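Local coordinates for CHAD domain protein (Streptomyces chartreusis, PDB 6RN5) that is a phosin that binds polyphosphate and copper ions through an all-helical CHAD fold, its cellular role not being firmly known, at residues A172-A177 against R335-T340. Sequence-based numbering, arbitrary orientation.
Sequences AAKAGA and RIAPAT
The side chains of Lys-174 and Thr-340 cross at about a right angle, near the start of helices 170-198 and 338-366. The methylenes of Lys-174 run past the hydroxyl of Thr-340. Lys-174 CB lies 3.1 Å from Thr-340 OG1, a tight approach for carbon and oxygen. Lys-174 CD comes back to within 3.5 Å of Thr-340 OG1. Beyond CG the lysine chain is extended, which carries Lys-174 NZ out to 4.2 Å from the methyl CB of Ala-337, the N-cap residue of helix 338-366.

The two branches of Thr-340 have different neighbours. With chi1 at -60°, CG2 is anti to the backbone N and OG1 stands beside that N. OG1 therefore meets the lysine, while Thr-340 CG2 rests 3.9 Å from Ala-175 CA. The helices come close here, with Ala-175 CA 5.2 Å from Thr-340 CA, consistent with the small alanine side chain. Ala-175 also packs on Ala-343 and Leu-344. With an alanine at Thr-340 both branches go, which would probably open a gap over Ala-175 and let the lysine stem shift.

Ala-172 packs on Ile-261 and Pro-338 on Ala-341 of the second subunit, so both segments border the subunit interface. Helix 338-366 carries the copper ligand His-348, about 10 Å from the Ala-175 side chain. No hydrogen bond or salt bridge joins the segments. The contact is van der Waals packing near the metal site, with Ala-175 and Thr-340 buried and Lys-174 at the exposed rim.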
loop_
_atom_site.group_PDB
_atom_site.type_symbol
_atom_site.label_atom_id
_atom_site.label_comp_id
_atom_site.label_asym_id
_atom_site.label_seq_id
_atom_site.Cartn_x
_atom_site.Cartn_y
_atom_site.Cartn_z
ATOM N N ALA A 172 15.455 6.212 -4.556
ATOM C CA ALA A 172 15.613 4.843 -4.191
ATOM C C ALA A 172 17.067 4.462 -4.003
ATOM O O ALA A 172 17.383 3.678 -3.101
ATOM C CB ALA A 172 15.028 3.967 -5.280
ATOM N N ALA A 173 17.916 4.966 -4.900
ATOM C CA ALA A 173 19.329 4.637 -4.921
ATOM C C ALA A 173 19.979 5.215 -3.701
ATOM O O ALA A 173 20.761 4.538 -3.036
ATOM C CB ALA A 173 20.007 5.171 -6.163
ATOM N N LYS A 174 19.639 6.459 -3.409
ATOM C CA LYS A 174 20.138 7.083 -2.215
ATOM C C LYS A 174 19.645 6.422 -0.962
ATOM O O LYS A 174 20.433 6.301 -0.033
ATOM C CB LYS A 174 19.812 8.560 -2.169
ATOM C CG LYS A 174 20.853 9.367 -2.934
ATOM C CD LYS A 174 20.410 10.801 -3.108
ATOM C CE LYS A 174 21.539 11.678 -3.616
ATOM N NZ LYS A 174 21.070 13.095 -3.665
ATOM N N ALA A 175 18.364 6.019 -0.920
ATOM C CA ALA A 175 17.823 5.390 0.288
ATOM C C ALA A 175 18.545 4.083 0.519
ATOM O O ALA A 175 18.837 3.735 1.646
ATOM C CB ALA A 175 16.322 5.140 0.183
ATOM N N GLY A 176 18.840 3.389 -0.581
ATOM C CA GLY A 176 19.481 2.105 -0.562
ATOM C C GLY A 176 20.869 2.184 0.001
ATOM O O GLY A 176 21.278 1.353 0.824
ATOM N N ALA A 177 21.593 3.200 -0.436
ATOM C CA ALA A 177 22.943 3.407 0.008
ATOM C C ALA A 177 22.980 3.876 1.494
ATOM O O ALA A 177 23.886 3.508 2.275
ATOM C CB ALA A 177 23.605 4.433 -0.889
ATOM N N ARG A 335 20.257 15.957 7.204
ATOM C CA ARG A 335 20.799 16.303 5.877
ATOM C C ARG A 335 20.447 15.324 4.734
ATOM O O ARG A 335 21.044 15.369 3.694
ATOM C CB ARG A 335 22.329 16.537 5.935
ATOM C CG ARG A 335 22.776 17.816 6.692
ATOM C CD ARG A 335 24.301 18.027 6.563
ATOM N NE ARG A 335 24.902 16.783 7.005
ATOM C CZ ARG A 335 25.519 15.862 6.261
ATOM N NH1 ARG A 335 25.782 16.061 4.961
ATOM N NH2 ARG A 335 25.936 14.740 6.874
ATOM N N ILE A 336 19.452 14.465 4.862
ATOM C CA ILE A 336 19.130 13.687 3.686
ATOM C C ILE A 336 18.281 14.520 2.767
ATOM O O ILE A 336 17.555 15.402 3.211
ATOM C CB ILE A 336 18.448 12.344 3.996
ATOM C CG1 ILE A 336 17.148 12.552 4.814
ATOM C CG2 ILE A 336 19.474 11.439 4.674
ATOM C CD1 ILE A 336 16.377 11.267 5.027
ATOM N N ALA A 337 18.403 14.212 1.479
ATOM C CA ALA A 337 17.621 14.863 0.407
ATOM C C ALA A 337 16.125 14.474 0.514
ATOM O O ALA A 337 15.825 13.393 0.974
ATOM C CB ALA A 337 18.182 14.424 -0.956
ATOM N N PRO A 338 15.196 15.362 0.092
ATOM C CA PRO A 338 13.764 15.046 0.069
ATOM C C PRO A 338 13.445 13.759 -0.713
ATOM O O PRO A 338 12.613 12.986 -0.284
ATOM C CB PRO A 338 13.148 16.264 -0.624
ATOM C CG PRO A 338 14.054 17.381 -0.183
ATOM C CD PRO A 338 15.437 16.771 -0.269
ATOM N N ALA A 339 14.106 13.542 -1.846
ATOM C CA ALA A 339 13.855 12.379 -2.644
ATOM C C ALA A 339 14.197 11.095 -1.865
ATOM O O ALA A 339 13.556 10.058 -2.031
ATOM C CB ALA A 339 14.652 12.459 -3.942
ATOM N N THR A 340 15.215 11.181 -1.005
ATOM C CA THR A 340 15.628 10.033 -0.211
ATOM C C THR A 340 14.564 9.761 0.856
ATOM O O THR A 340 14.121 8.642 1.022
ATOM C CB THR A 340 16.997 10.324 0.405
ATOM O OG1 THR A 340 17.915 10.543 -0.666
ATOM C CG2 THR A 340 17.469 9.164 1.245
#